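Local coordinates for protein fimbrial subunit type 1 (Actinomyces oris, PDB 3UXF) that serves as the major structural subunit of the fimbriae that Actinomyces oris anchors to its cell wall, at residues 188-191 / 192-195; 243-246 / 247-251; 364-368 / 369-373; 465-469 / 470-474. One frame throughout, in Å; residues are numbered along the deposited sequence.

Interaction 1 of 4, residues 188-191 / 192-195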
loop_
_atom_site.group_PDB
_atom_site.type_symbol
_atom_site.label_atom_id
_atom_site.label_comp_id
_atom_site.label_asym_id
_atom_site.label_seq_id
_atom_site.Cartn_x
_atom_site.Cartn_y
_atom_site.Cartn_z
ATOM N N GLN A 188 4.425 1.430 2.546
ATOM C CA GLN A 188 5.634 2.046 2.018
ATOM C C GLN A 188 6.833 1.266 2.481
ATOM O O GLN A 188 6.794 0.536 3.494
ATOM C CB GLN A 188 5.794 3.445 2.605
ATOM C CG GLN A 188 4.632 4.376 2.210
ATOM C CD GLN A 188 4.628 5.639 3.023
ATOM O OE1 GLN A 188 4.046 5.696 4.105
ATOM N NE2 GLN A 188 5.305 6.680 2.515
ATOM N N VAL A 189 7.929 1.449 1.766
ATOM C CA VAL A 189 9.192 0.852 2.188
ATOM C C VAL A 189 10.248 1.940 2.213
ATOM O O VAL A 189 10.260 2.839 1.357
ATOM C CB VAL A 189 9.622 -0.305 1.256
ATOM C CG1 VAL A 189 9.844 0.187 -0.173
ATOM C CG2 VAL A 189 10.907 -0.975 1.752
ATOM N N THR A 190 11.133 1.889 3.211
ATOM C CA THR A 190 12.267 2.787 3.234
ATOM C C THR A 190 13.509 1.926 3.125
ATOM O O THR A 190 13.819 1.190 4.057
ATOM C CB THR A 190 12.321 3.578 4.559
ATOM O OG1 THR A 190 11.097 4.318 4.719
ATOM C CG2 THR A 190 13.489 4.559 4.542
ATOM N N ASP A 191 14.169 1.976 1.970
ATOM C CA ASP A 191 15.401 1.224 1.777
ATOM C C ASP A 191 16.500 2.088 1.234
ATOM O O ASP A 191 17.547 1.588 0.875
ATOM C CB ASP A 191 15.148 0.032 0.851
ATOM C CG ASP A 191 14.483 0.434 -0.456
ATOM O OD1 ASP A 191 14.629 1.604 -0.812
ATOM O OD2 ASP A 191 13.783 -0.388 -1.083
ATOM N N LYS A 192 16.283 3.405 1.227
ATOM C CA LYS A 192 17.432 4.297 0.967
ATOM C C LYS A 192 18.633 4.026 1.921
ATOM O O LYS A 192 19.785 4.075 1.482
ATOM C CB LYS A 192 16.986 5.772 1.020
ATOM C CG LYS A 192 18.089 6.748 0.571
ATOM C CD LYS A 192 17.601 8.196 0.617
ATOM C CE LYS A 192 16.615 8.469 -0.473
ATOM N NZ LYS A 192 16.134 9.912 -0.507
ATOM N N PRO A 193 18.383 3.707 3.200
ATOM C CA PRO A 193 19.485 3.337 4.102
ATOM C C PRO A 193 20.075 1.963 3.859
ATOM O O PRO A 193 21.019 1.611 4.582
ATOM C CB PRO A 193 18.833 3.354 5.491
ATOM C CG PRO A 193 17.654 4.241 5.337
ATOM C CD PRO A 193 17.135 3.973 3.939
ATOM N N ALA A 194 19.569 1.223 2.883
ATOM C CA ALA A 194 20.031 -0.148 2.661
ATOM C C ALA A 194 20.526 -0.375 1.222
ATOM O O ALA A 194 20.076 -1.284 0.529
ATOM C CB ALA A 194 18.884 -1.137 3.026
ATOM N N PRO A 195 21.549 0.378 0.796
ATOM C CA PRO A 195 22.100 0.123 -0.536
ATOM C C PRO A 195 22.725 -1.281 -0.617
ATOM O O PRO A 195 22.582 -1.962 -1.622
ATOM C CB PRO A 195 23.168 1.217 -0.690
ATOM C CG PRO A 195 23.535 1.628 0.749
ATOM C CD PRO A 195 22.216 1.494 1.494
#
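Asp191 and Ala194 are the first and last residues of a type I beta turn, where the chain leaves strand 185-190, an outermost strand of its five-stranded antiparallel sheet. One backbone hydrogen bond closes it: Ala194 N reaches Asp191 O at 2.9 Å, with an N-H...O angle of 156°. The donor stands above the carbonyl plane, 63° out of it. Lys192 and Pro193 hold the two middle places, and Pro193, which has no N-H to donate, contributes ring contacts.

The apolar touch of that ring is with the strand end, where Pro193 CD meets the methyl CG2 of Thr190 at 3.7 Å. Thr190 OG1 sits beside the backbone N (chi1 -58°), which puts CG2 anti to that N. The tight turn also brings Pro193 CD within 3.4 Å of Asp191 C. Farther round, the methyl of Ala194 faces back toward the strand end, Ala194 CB to Asp191 CB being 4.5 Å, and it also rests on Ile201.

The polar side-chain bonds go to other parts of the chain. Asp191 OD1 is hydrogen-bonded to Asn432 N and OD2 to Ser351 OG, while OD1, although 3.2 Å from Lys192 N, is too poorly aligned to bond it; that N-H goes to Asn432 OD1. Asn432 therefore grips the carboxylate through its backbone and the following peptide through its side chain.

Both oxygens of the buried carboxylate are thus satisfied from beyond the turn. The turn itself is closed by one backbone bond, and the chemistry ties the end of strand 185-190 to strand 344-362 and to the chain just after strand 430-431.

Interaction 2 of 4, residues 243-246 / 247-251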
loop_
_atom_site.group_PDB
_atom_site.type_symbol
_atom_site.label_atom_id
_atom_site.label_comp_id
_atom_site.label_asym_id
_atom_site.label_seq_id
_atom_site.Cartn_x
_atom_site.Cartn_y
_atom_site.Cartn_z
ATOM N N LYS A 243 1.178 3.259 15.890
ATOM C CA LYS A 243 0.696 4.600 16.241
ATOM C C LYS A 243 -0.676 4.856 15.672
ATOM O O LYS A 243 -1.086 4.249 14.683
ATOM C CB LYS A 243 1.617 5.668 15.651
ATOM C CG LYS A 243 3.097 5.557 16.129
ATOM C CD LYS A 243 3.895 6.703 15.549
ATOM C CE LYS A 243 5.297 6.681 16.099
ATOM N NZ LYS A 243 6.033 7.895 15.611
ATOM N N ILE A 244 -1.363 5.828 16.253
ATOM C CA ILE A 244 -2.504 6.415 15.565
ATOM C C ILE A 244 -1.999 7.762 15.080
ATOM O O ILE A 244 -1.536 8.561 15.890
ATOM C CB ILE A 244 -3.692 6.585 16.516
ATOM C CG1 ILE A 244 -4.162 5.231 17.050
ATOM C CG2 ILE A 244 -4.870 7.288 15.770
ATOM C CD1 ILE A 244 -5.324 5.341 18.072
ATOM N N VAL A 245 -2.052 7.993 13.766
ATOM C CA VAL A 245 -1.522 9.220 13.158
ATOM C C VAL A 245 -2.645 10.084 12.645
ATOM O O VAL A 245 -3.773 9.649 12.577
ATOM C CB VAL A 245 -0.501 8.948 12.027
ATOM C CG1 VAL A 245 0.702 8.148 12.599
ATOM C CG2 VAL A 245 -1.110 8.193 10.862
ATOM N N GLY A 246 -2.298 11.308 12.268
ATOM C CA GLY A 246 -3.311 12.275 11.867
ATOM C C GLY A 246 -2.984 13.546 12.613
ATOM O O GLY A 246 -1.798 13.886 12.743
ATOM N N GLN A 247 -4.005 14.225 13.126
ATOM C CA GLN A 247 -3.822 15.524 13.780
ATOM C C GLN A 247 -2.735 15.495 14.859
ATOM O O GLN A 247 -1.716 16.182 14.741
ATOM C CB GLN A 247 -5.161 16.026 14.349
ATOM C CG GLN A 247 -6.299 16.015 13.308
ATOM C CD GLN A 247 -7.714 16.054 13.911
ATOM O OE1 GLN A 247 -7.897 16.231 15.123
ATOM N NE2 GLN A 247 -8.722 15.888 13.053
ATOM N N ASN A 248 -2.961 14.697 15.900
ATOM C CA ASN A 248 -2.034 14.606 17.027
ATOM C C ASN A 248 -1.704 13.164 17.327
ATOM O O ASN A 248 -2.483 12.464 17.989
ATOM C CB ASN A 248 -2.664 15.179 18.272
ATOM C CG ASN A 248 -3.020 16.633 18.115
ATOM O OD1 ASN A 248 -2.195 17.448 17.648
ATOM N ND2 ASN A 248 -4.258 16.975 18.484
ATOM N N GLU A 249 -0.550 12.730 16.859
ATOM C CA GLU A 249 -0.238 11.316 16.907
ATOM C C GLU A 249 -0.028 10.777 18.321
ATOM O O GLU A 249 0.401 11.497 19.229
ATOM C CB GLU A 249 0.974 11.046 16.019
ATOM C CG GLU A 249 2.302 11.126 16.711
ATOM C CD GLU A 249 3.453 10.630 15.835
ATOM O OE1 GLU A 249 3.306 10.651 14.581
ATOM O OE2 GLU A 249 4.490 10.223 16.422
ATOM N N VAL A 250 -0.354 9.505 18.527
ATOM C CA VAL A 250 0.048 8.832 19.748
ATOM C C VAL A 250 0.706 7.519 19.369
ATOM O O VAL A 250 0.446 6.971 18.300
ATOM C CB VAL A 250 -1.120 8.531 20.693
ATOM C CG1 VAL A 250 -1.737 9.832 21.197
ATOM C CG2 VAL A 250 -2.175 7.652 20.017
ATOM N N THR A 251 1.529 7.024 20.269
ATOM C CA THR A 251 2.087 5.697 20.127
ATOM C C THR A 251 1.340 4.744 21.040
ATOM O O THR A 251 1.101 5.040 22.223
ATOM C CB THR A 251 3.573 5.736 20.467
ATOM O OG1 THR A 251 4.226 6.598 19.535
ATOM C CG2 THR A 251 4.230 4.349 20.405
#
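Ile244 and Val250 form the hydrogen-bonded pair of an antiparallel beta hairpin, joining strands 241-245 and 250-251 through a short loop. Their peptides satisfy each other. Ile244 N donates to Val250 O at 3.0 Å, and Val250 N returns a bond of the same 3.0 Å to Ile244 O, lying in its carbonyl plane. Ile244 O also receives a CA-H...O contact from Glu249 CA at 3.2 Å. On the other side of strand 241-245, backbone bonds between Lys243 and Gln297 and between Val245 and Lys295 continue the sheet.

Beyond the backbone, Lys243 NZ donates to Glu249 OE2 at 2.9 Å in a salt bridge. It arrives on the syn side of that oxygen, 32° out of the carboxylate plane; OE1 stays 4.0 Å from NZ. Beyond CG the lysine is extended and slants across Thr251, its CE 3.6 Å from Thr251 OG1. The glutamate reaches back with chi1 at 91°, off a staggered value. On the face holding Ile244 and Val250, CB of the former meets CG2 of the latter at 4.0 Å.

The bridge thus adds a single side-chain link to the two backbone bonds and, being at the surface, is probably tempered by solvent.

Interaction 3 of 4, residues 364-368 / 369-373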
loop_
_atom_site.group_PDB
_atom_site.type_symbol
_atom_site.label_atom_id
_atom_site.label_comp_id
_atom_site.label_asym_id
_atom_site.label_seq_id
_atom_site.Cartn_x
_atom_site.Cartn_y
_atom_site.Cartn_z
ATOM N N ASP A 364 47.498 -3.955 -21.017
ATOM C CA ASP A 364 48.322 -4.992 -21.649
ATOM C C ASP A 364 47.525 -6.199 -22.166
ATOM O O ASP A 364 48.056 -7.054 -22.881
ATOM C CB ASP A 364 49.428 -5.445 -20.692
ATOM C CG ASP A 364 48.897 -5.918 -19.336
ATOM O OD1 ASP A 364 47.677 -5.743 -19.053
ATOM O OD2 ASP A 364 49.719 -6.429 -18.541
ATOM N N ASP A 365 46.250 -6.260 -21.814
ATOM C CA ASP A 365 45.360 -7.306 -22.280
ATOM C C ASP A 365 45.969 -8.715 -22.270
ATOM O O ASP A 365 46.009 -9.398 -23.314
ATOM C CB ASP A 365 44.930 -6.963 -23.700
ATOM C CG ASP A 365 43.865 -7.889 -24.215
ATOM O OD1 ASP A 365 42.930 -8.204 -23.451
ATOM O OD2 ASP A 365 43.990 -8.293 -25.389
ATOM N N LEU A 366 46.453 -9.163 -21.114
ATOM C CA LEU A 366 47.061 -10.504 -21.022
ATOM C C LEU A 366 46.015 -11.634 -21.170
ATOM O O LEU A 366 44.925 -11.576 -20.612
ATOM C CB LEU A 366 47.865 -10.652 -19.725
ATOM C CG LEU A 366 48.933 -9.608 -19.413
ATOM C CD1 LEU A 366 49.540 -9.841 -18.050
ATOM C CD2 LEU A 366 50.057 -9.590 -20.468
ATOM N N ALA A 367 46.350 -12.671 -21.934
ATOM C CA ALA A 367 45.441 -13.801 -22.093
ATOM C C ALA A 367 45.364 -14.645 -20.817
ATOM O O ALA A 367 44.329 -15.265 -20.542
ATOM C CB ALA A 367 45.847 -14.665 -23.285
ATOM N N ASP A 368 46.444 -14.646 -20.048
ATOM C CA ASP A 368 46.453 -15.256 -18.717
ATOM C C ASP A 368 45.705 -14.346 -17.732
ATOM O O ASP A 368 46.328 -13.523 -17.071
ATOM C CB ASP A 368 47.880 -15.496 -18.235
ATOM C CG ASP A 368 47.928 -16.180 -16.874
ATOM O OD1 ASP A 368 46.843 -16.525 -16.345
ATOM O OD2 ASP A 368 49.042 -16.376 -16.346
ATOM N N LYS A 369 44.395 -14.529 -17.641
ATOM C CA LYS A 369 43.542 -13.679 -16.799
ATOM C C LYS A 369 43.896 -13.773 -15.314
ATOM O O LYS A 369 43.475 -12.910 -14.518
ATOM C CB LYS A 369 42.063 -14.037 -16.952
ATOM C CG LYS A 369 41.498 -14.028 -18.363
ATOM C CD LYS A 369 41.886 -12.785 -19.076
ATOM C CE LYS A 369 41.172 -12.699 -20.412
ATOM N NZ LYS A 369 41.640 -11.478 -21.138
ATOM N N THR A 370 44.613 -14.818 -14.909
ATOM C CA THR A 370 44.953 -14.960 -13.491
ATOM C C THR A 370 45.916 -13.863 -13.027
ATOM O O THR A 370 46.034 -13.601 -11.834
ATOM C CB THR A 370 45.512 -16.367 -13.129
ATOM O OG1 THR A 370 46.860 -16.489 -13.611
ATOM C CG2 THR A 370 44.632 -17.451 -13.697
ATOM N N LYS A 371 46.579 -13.189 -13.965
ATOM C CA LYS A 371 47.443 -12.074 -13.621
ATOM C C LYS A 371 46.641 -10.876 -13.069
ATOM O O LYS A 371 47.219 -9.949 -12.506
ATOM C CB LYS A 371 48.257 -11.621 -14.842
ATOM C CG LYS A 371 49.290 -12.661 -15.322
ATOM C CD LYS A 371 50.396 -12.866 -14.311
ATOM C CE LYS A 371 51.294 -14.067 -14.709
ATOM N NZ LYS A 371 52.231 -14.469 -13.609
ATOM N N TYR A 372 45.324 -10.912 -13.255
ATOM C CA TYR A 372 44.443 -9.846 -12.739
ATOM C C TYR A 372 43.733 -10.263 -11.451
ATOM O O TYR A 372 42.861 -9.530 -10.950
ATOM C CB TYR A 372 43.427 -9.447 -13.810
ATOM C CG TYR A 372 44.107 -8.974 -15.083
ATOM C CD1 TYR A 372 44.919 -7.865 -15.076
ATOM C CD2 TYR A 372 43.930 -9.667 -16.280
ATOM C CE1 TYR A 372 45.573 -7.447 -16.239
ATOM C CE2 TYR A 372 44.561 -9.258 -17.448
ATOM C CZ TYR A 372 45.374 -8.149 -17.413
ATOM O OH TYR A 372 45.997 -7.684 -18.549
ATOM N N ASN A 373 44.079 -11.428 -10.899
ATOM C CA ASN A 373 43.599 -11.810 -9.568
ATOM C C ASN A 373 44.312 -11.069 -8.452
ATOM O O ASN A 373 45.432 -10.574 -8.625
ATOM C CB ASN A 373 43.784 -13.324 -9.372
ATOM C CG ASN A 373 42.858 -14.135 -10.238
ATOM O OD1 ASN A 373 41.791 -13.654 -10.666
ATOM N ND2 ASN A 373 43.251 -15.395 -10.512
HETATM O O HOH W 1 40.817 -9.488 -23.341
#
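The phenol of Tyr372 is met at its edge, in the plane of the ring, by Asp364 OD1 and Leu366 N. Tyr372 OH donates to Asp364 OD1 at 2.6 Å and accepts from Leu366 N at 3.0 Å, the latter bond being nearly straight (168°). The ring and the carboxylate approach from opposite directions with planes 74° apart, and the hydroxyl reaches OD1 from above the carboxylate plane. Asp364 OD2 is held by Tyr456 OH, and the ring of Tyr456 also meets that of Tyr372.

Asp364, Leu366 and Tyr372 belong to the loop between strands 344-362 and 376-385 of the prealbumin-like domain, where an inverse gamma turn centred on Asp368 leads into an Asx turn and the 3-10 segment 369-372. Asp368 serves the Asx turn with its side chain and the 3-10 segment with its backbone O. Its OD1 takes Thr370 OG1 at 2.7 Å and Thr370 N at 3.2 Å, both from the same face of the carboxylate; CG anti to the backbone N (chi1 -178°) carries the group forward to these donors. Asp368 O accepts from Lys371 N at 3.1 Å. Two donors on one oxygen pin the carboxylate against the first turn of the segment.

Lys369 bends at chi2 and doubles back toward the preceding loop residues, where NZ makes a weak bond to Leu366 O at 3.3 Å. A water that donates to Asp365 OD1 accepts a weak bond from the same NZ. The leucine crosses the tyrosine at about a right angle; Leu366 CD1 lies instead against Lys371 CB at 3.9 Å.

Interaction 4 of 4, residues 465-469 / 470-474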
loop_
_atom_site.group_PDB
_atom_site.type_symbol
_atom_site.label_atom_id
_atom_site.label_comp_id
_atom_site.label_asym_id
_atom_site.label_seq_id
_atom_site.Cartn_x
_atom_site.Cartn_y
_atom_site.Cartn_z
ATOM N N PHE A 465 29.590 3.783 -11.177
ATOM C CA PHE A 465 28.734 2.862 -11.927
ATOM C C PHE A 465 27.356 2.862 -11.323
ATOM O O PHE A 465 27.157 3.351 -10.210
ATOM C CB PHE A 465 29.317 1.430 -11.932
ATOM C CG PHE A 465 29.234 0.740 -10.590
ATOM C CD1 PHE A 465 30.223 0.957 -9.644
ATOM C CD2 PHE A 465 28.187 -0.146 -10.285
ATOM C CE1 PHE A 465 30.187 0.361 -8.383
ATOM C CE2 PHE A 465 28.155 -0.760 -9.020
ATOM C CZ PHE A 465 29.142 -0.516 -8.079
ATOM N N ARG A 466 26.387 2.345 -12.073
ATOM C CA ARG A 466 25.015 2.243 -11.598
ATOM C C ARG A 466 24.528 0.817 -11.709
ATOM O O ARG A 466 24.910 0.082 -12.636
ATOM C CB ARG A 466 24.097 3.152 -12.408
ATOM C CG ARG A 466 24.245 4.611 -12.036
ATOM C CD ARG A 466 23.363 5.471 -12.945
ATOM N NE ARG A 466 23.336 6.841 -12.471
ATOM C CZ ARG A 466 23.035 7.890 -13.240
ATOM N NH1 ARG A 466 22.760 7.722 -14.537
ATOM N NH2 ARG A 466 23.029 9.115 -12.710
ATOM N N VAL A 467 23.675 0.433 -10.760
ATOM C CA VAL A 467 22.883 -0.778 -10.865
ATOM C C VAL A 467 21.495 -0.295 -11.188
ATOM O O VAL A 467 20.906 0.469 -10.440
ATOM C CB VAL A 467 22.920 -1.589 -9.526
ATOM C CG1 VAL A 467 21.915 -2.743 -9.569
ATOM C CG2 VAL A 467 24.333 -2.133 -9.285
ATOM N N LEU A 468 20.996 -0.690 -12.364
ATOM C CA LEU A 468 19.670 -0.274 -12.792
ATOM C C LEU A 468 18.603 -1.312 -12.529
ATOM O O LEU A 468 18.838 -2.510 -12.661
ATOM C CB LEU A 468 19.709 0.048 -14.283
ATOM C CG LEU A 468 20.694 1.175 -14.643
ATOM C CD1 LEU A 468 20.620 1.380 -16.146
ATOM C CD2 LEU A 468 20.399 2.476 -13.877
ATOM N N ALA A 469 17.427 -0.846 -12.143
ATOM C CA ALA A 469 16.292 -1.715 -11.858
ATOM C C ALA A 469 16.018 -2.667 -13.006
ATOM O O ALA A 469 15.642 -3.822 -12.780
ATOM C CB ALA A 469 15.048 -0.869 -11.597
ATOM N N GLU A 470 16.174 -2.184 -14.239
ATOM C CA GLU A 470 15.873 -3.045 -15.388
ATOM C C GLU A 470 16.698 -4.307 -15.401
ATOM O O GLU A 470 16.222 -5.335 -15.907
ATOM C CB GLU A 470 16.031 -2.274 -16.705
ATOM C CG GLU A 470 17.411 -1.706 -16.934
ATOM C CD GLU A 470 17.420 -0.467 -17.881
ATOM O OE1 GLU A 470 16.959 0.655 -17.493
ATOM O OE2 GLU A 470 17.917 -0.623 -19.021
ATOM N N LYS A 471 17.921 -4.247 -14.863
ATOM C CA LYS A 471 18.747 -5.441 -14.751
ATOM C C LYS A 471 18.426 -6.153 -13.448
ATOM O O LYS A 471 18.201 -7.367 -13.447
ATOM C CB LYS A 471 20.242 -5.121 -14.879
ATOM C CG LYS A 471 20.622 -4.726 -16.314
ATOM C CD LYS A 471 22.106 -4.885 -16.554
ATOM C CE LYS A 471 22.485 -4.541 -17.996
ATOM N NZ LYS A 471 21.753 -5.378 -18.980
ATOM N N ALA A 472 18.399 -5.419 -12.338
ATOM C CA ALA A 472 18.236 -6.075 -11.040
ATOM C C ALA A 472 16.951 -6.883 -10.957
ATOM O O ALA A 472 16.952 -8.004 -10.454
ATOM C CB ALA A 472 18.291 -5.044 -9.899
ATOM N N GLU A 473 15.854 -6.345 -11.474
ATOM C CA GLU A 473 14.571 -7.025 -11.297
ATOM C C GLU A 473 14.487 -8.317 -12.116
ATOM O O GLU A 473 13.678 -9.186 -11.814
ATOM C CB GLU A 473 13.427 -6.088 -11.673
ATOM C CG GLU A 473 13.249 -5.865 -13.184
ATOM C CD GLU A 473 12.464 -4.586 -13.492
ATOM O OE1 GLU A 473 12.046 -3.915 -12.517
ATOM O OE2 GLU A 473 12.226 -4.259 -14.684
ATOM N N LYS A 474 15.340 -8.428 -13.135
ATOM C CA LYS A 474 15.434 -9.639 -13.956
ATOM C C LYS A 474 16.551 -10.561 -13.459
ATOM O O LYS A 474 16.841 -11.581 -14.082
ATOM C CB LYS A 474 15.760 -9.226 -15.409
ATOM C CG LYS A 474 14.637 -8.445 -16.082
ATOM C CD LYS A 474 13.371 -9.273 -16.132
ATOM C CE LYS A 474 12.216 -8.473 -16.708
ATOM N NZ LYS A 474 12.689 -7.901 -17.988
#
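Leu468 O takes two backbone donors, Ala472 N and Lys471 N, each at 3.0 Å. The first bond is almost linear, 173° at the hydrogen, and lies in the carbonyl plane; the second comes from above that plane, 51° out of it, and is more bent. One residue on, Ala469 O accepts Glu473 N at 2.8 Å. The side chain of Glu473 folds back over this same carbonyl, bringing its CG within 3.2 Å of Ala469 O, because chi1 sets CG between the backbone N and the carbonyl carbon. The carboxylate is engaged elsewhere: OE1 forms a salt bridge with Lys352 NZ, on strand 344-362.

Leu468 occupies the N-cap position of the short helix 469-472, which follows strand 463-465 in the prealbumin-like domain. Ala469 N, in the first turn, finds its acceptor outside the helix, in Asp429 OD1.

Leu468 and Glu470 lie side by side and point the same way, with Leu468 CB 3.9 Å from Glu470 CG; farther along, Leu468 CD1 comes within 4.0 Å of Glu470 OE1. On the buried side, Val467 CG1 touches Ala472 CB at 4.3 Å, while the valine also rests on Val356 and Leu425 of strands 344-362 and 419-426.

How the interactions relate
All four contacts are local and met in series along the chain: a beta turn, a hairpin, a loop running into a 3-10 segment, and a helix start. Interactions 1 and 4 are partly buried, about 16 Å apart between centres, and both reach strand 344-362, through Ser351 and Lys352 respectively. Interactions 2 and 3 are surface contacts about 61 Å apart between centres. Interactions 1 and 2 concern the two outermost strands of one five-stranded sheet, 185-190 and 250-251. Interactions 3 and 4 share the prealbumin-like domain. Asp191 and Glu473 bond to partners elsewhere in the fold; Glu249 OE2 and Asp368 OD1 bond within their own turns, though Asp364 also reaches Tyr456.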